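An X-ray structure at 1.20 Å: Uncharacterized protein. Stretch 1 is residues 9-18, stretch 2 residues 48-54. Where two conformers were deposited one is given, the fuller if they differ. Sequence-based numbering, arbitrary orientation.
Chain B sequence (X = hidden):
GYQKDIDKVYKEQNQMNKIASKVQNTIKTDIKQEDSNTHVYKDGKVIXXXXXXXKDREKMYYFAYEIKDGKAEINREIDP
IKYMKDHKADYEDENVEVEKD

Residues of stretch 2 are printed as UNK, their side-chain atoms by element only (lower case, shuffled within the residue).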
# COMPACT_ATOMS: atom_id res chain seq x y z
N VAL B 9 12.62 -0.07 -11.39
CA VAL B 9 12.46 -0.28 -9.94
C VAL B 9 11.79 0.91 -9.28
O VAL B 9 10.81 0.75 -8.54
CB VAL B 9 13.83 -0.65 -9.27
CG1 VAL B 9 13.70 -0.61 -7.77
CG2 VAL B 9 14.27 -2.06 -9.74
N TYR B 10 12.30 2.13 -9.53
CA TYR B 10 11.71 3.29 -8.89
C TYR B 10 10.29 3.54 -9.42
O TYR B 10 9.44 3.96 -8.63
CB TYR B 10 12.61 4.54 -9.03
CG TYR B 10 13.73 4.53 -8.00
CD1 TYR B 10 13.53 5.01 -6.75
CD2 TYR B 10 14.95 3.94 -8.27
CE1 TYR B 10 14.51 4.93 -5.78
CE2 TYR B 10 15.94 3.85 -7.31
CZ TYR B 10 15.71 4.33 -6.07
OH TYR B 10 16.64 4.24 -5.08
N LYS B 11 10.03 3.24 -10.68
CA LYS B 11 8.66 3.40 -11.17
C LYS B 11 7.72 2.47 -10.41
O LYS B 11 6.62 2.86 -9.99
CB LYS B 11 8.62 3.12 -12.66
CG LYS B 11 7.20 3.17 -13.22
CD LYS B 11 7.20 3.11 -14.77
CE LYS B 11 5.81 3.01 -15.34
NZ LYS B 11 5.24 1.66 -15.21
N GLU B 12 8.13 1.21 -10.25
CA GLU B 12 7.31 0.23 -9.59
C GLU B 12 7.12 0.64 -8.11
O GLU B 12 6.03 0.52 -7.59
CB GLU B 12 7.93 -1.16 -9.72
CG GLU B 12 7.11 -2.24 -9.10
CD GLU B 12 5.80 -2.51 -9.79
OE1 GLU B 12 5.62 -2.09 -10.96
OE2 GLU B 12 4.97 -3.20 -9.15
N GLN B 13 8.19 1.07 -7.45
CA GLN B 13 8.08 1.46 -6.08
C GLN B 13 7.07 2.59 -5.94
O GLN B 13 6.23 2.60 -5.02
CB GLN B 13 9.42 1.92 -5.52
CG GLN B 13 9.36 2.23 -3.99
CD GLN B 13 9.25 1.02 -3.15
OE1 GLN B 13 10.05 0.13 -3.31
NE2 GLN B 13 8.32 0.98 -2.20
N ASN B 14 7.16 3.59 -6.81
CA ASN B 14 6.22 4.70 -6.72
C ASN B 14 4.77 4.27 -7.01
O ASN B 14 3.85 4.77 -6.37
CB ASN B 14 6.67 5.84 -7.64
CG ASN B 14 7.71 6.70 -6.99
OD1 ASN B 14 7.46 7.23 -5.93
ND2 ASN B 14 8.88 6.86 -7.60
N GLN B 15 4.57 3.37 -7.97
CA GLN B 15 3.24 2.87 -8.29
C GLN B 15 2.66 2.19 -7.08
O GLN B 15 1.50 2.40 -6.71
CB GLN B 15 3.29 1.93 -9.49
CG GLN B 15 3.45 2.64 -10.83
CD GLN B 15 3.61 1.69 -11.99
OE1 GLN B 15 4.22 0.64 -11.85
NE2 GLN B 15 3.07 2.06 -13.13
N MSE B 16 3.43 1.30 -6.45
CA MSE B 16 2.93 0.62 -5.26
C MSE B 16 2.69 1.57 -4.10
O MSE B 16 1.72 1.47 -3.40
CB MSE B 16 3.90 -0.49 -4.84
CG MSE B 16 3.94 -1.65 -5.85
SE MSE B 16 4.95 -3.14 -5.21
CE MSE B 16 6.57 -2.23 -5.13
N ASN B 17 3.60 2.54 -3.93
CA ASN B 17 3.42 3.48 -2.81
C ASN B 17 2.18 4.33 -3.03
O ASN B 17 1.52 4.67 -2.06
CB ASN B 17 4.63 4.41 -2.62
CG ASN B 17 5.82 3.75 -1.98
OD1 ASN B 17 5.93 2.53 -1.88
ND2 ASN B 17 6.74 4.60 -1.51
N LYS B 18 1.87 4.66 -4.28
CA LYS B 18 0.69 5.47 -4.57
C LYS B 18 -0.57 4.71 -4.13
O LYS B 18 -1.46 5.28 -3.52
CB LYS B 18 0.58 5.83 -6.04
CG LYS B 18 -0.72 6.56 -6.38
CD LYS B 18 -1.03 6.48 -7.86
CE LYS B 18 -2.49 6.09 -8.11
NZ LYS B 18 -2.73 4.61 -8.25
N UNK B 48 18.59 -3.48 -4.88
CA UNK B 48 18.15 -3.15 -3.54
C UNK B 48 18.12 -1.66 -3.43
O UNK B 48 19.13 -0.99 -3.71
c UNK B 48 19.11 -5.30 -2.56
c UNK B 48 19.05 -3.80 -2.46
c UNK B 48 18.51 -3.38 -1.09
N UNK B 49 16.98 -1.11 -2.99
CA UNK B 49 16.82 0.29 -2.77
C UNK B 49 16.49 0.56 -1.32
O UNK B 49 15.82 -0.22 -0.68
c UNK B 49 14.40 0.44 -3.49
c UNK B 49 16.29 0.78 -5.18
c UNK B 49 13.34 1.17 -4.36
c UNK B 49 15.81 0.96 -3.73
N UNK B 50 16.94 1.71 -0.84
CA UNK B 50 16.62 2.22 0.46
C UNK B 50 15.98 3.59 0.26
O UNK B 50 16.58 4.48 -0.32
N UNK B 51 14.77 3.77 0.81
CA UNK B 51 13.99 4.93 0.48
C UNK B 51 13.33 5.50 1.73
O UNK B 51 13.12 4.81 2.73
c UNK B 51 11.81 3.65 0.00
c UNK B 51 10.58 3.50 -0.80
c UNK B 51 13.48 4.04 -1.84
c UNK B 51 12.88 4.57 -0.57
N UNK B 52 12.93 6.75 1.62
CA UNK B 52 12.11 7.39 2.65
C UNK B 52 10.65 7.00 2.46
O UNK B 52 9.90 7.62 1.74
c UNK B 52 12.24 8.92 2.62
c UNK B 52 11.33 11.08 3.64
o UNK B 52 11.84 11.73 2.71
n UNK B 52 10.55 11.63 4.49
c UNK B 52 11.53 9.58 3.82
N UNK B 53 10.24 5.88 3.05
CA UNK B 53 8.93 5.29 2.79
C UNK B 53 7.82 6.17 3.33
O UNK B 53 6.74 6.17 2.77
c UNK B 53 7.18 2.87 1.84
c UNK B 53 7.77 1.77 4.09
c UNK B 53 7.59 3.11 3.34
c UNK B 53 8.88 3.91 3.43
N UNK B 54 8.07 6.83 4.44
CA UNK B 54 7.06 7.65 5.10
C UNK B 54 7.37 9.12 5.02
O UNK B 54 8.50 9.54 5.25
o UNK B 54 5.55 1.76 7.19
c UNK B 54 6.92 7.19 6.53
c UNK B 54 7.17 3.48 7.24
c UNK B 54 7.50 4.80 7.07
c UNK B 54 4.89 4.01 6.67
c UNK B 54 5.86 3.09 7.02
c UNK B 54 5.24 5.34 6.49
c UNK B 54 6.55 5.75 6.70

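Position 48 carries three side-chain carbons, one bonded to CA and bearing the other two. The CA-to-CB bond points away from the helix, and no atom of the side chain comes within contact distance of the helix. A fork at the first carbon with two single-carbon arms is valine, V48, buried but facing other parts of the structure.

Position 49 has four carbons, forked at the first, with one arm two carbons long. It points toward the helix and gives up 91 Å² to it, the largest share of any residue in the contact. The tip of the long arm lies over one face of the Y10 ring and also approaches V9 and Q13, while the single-carbon arm meets the hydroxyl end of Y10. This is isoleucine, I49, with chi1 p and chi2 t. Its CD1 sits 3.9 Å from V9 CG1 and 3.6 Å from Q13 OE1, and its CG2 is 3.7 Å from Y10 CZ. The OE1 contact costs the glutamine little, since that oxygen is hydrogen-bonded elsewhere in the structure.

Position 50 has no side-chain atoms at all, so it is glycine, G50. A CB built there would point away from the helix and find nothing of it within 5.5 Å; this contact does not explain the absence of a side chain.

Position 51 repeats the pattern of 49: four carbons, forked at the first, one arm longer, directed toward the helix. The long arm reaches Q13 and N17, and the short one approaches Y10. It is a second isoleucine, I51, again p and t. Its CD1 packs 3.6 Å from Q13 CG and 4.1 Å from N17 ND2, and its CG2 lies 4.2 Å from Y10 CE1, oblique to the ring.

Position 52 shows three carbons in a row, the third carrying one oxygen and one nitrogen. It points away and makes no contact with the helix. A terminal amide on this chain length means glutamine, Q52.

Position 53 has four carbons forked at the second. CA-to-CB runs sideways, yet the end of the side chain comes nearer to N17. This is leucine, L53, whose CD1 is 3.8 Å from N17 ND2.

Position 54 has one carbon leading to a six-carbon ring that bears an oxygen, and it makes no contact with the helix. It is tyrosine, Y54; a weak hydrogen bond runs from Q52 NE2 to its backbone O, 3.0 Å.

The design rule is alternation: I49 and I51 face the helix while V48 and Q52 turn away. V9, Q13 and N17, spaced four apart, point back toward the strand, and Y10 adds its ring. No hydrogen bond crosses the interface. Within the helix Q13 NE2 donates to N17 OD1 at 2.9 Å, while Q13 OE1 and N17 ND2, the amide atoms that border aliphatic carbon, are hydrogen-bonded elsewhere in the structure. The contact buries 328 Å² in all.

Stretch 2 (48-54) VIGIQLY
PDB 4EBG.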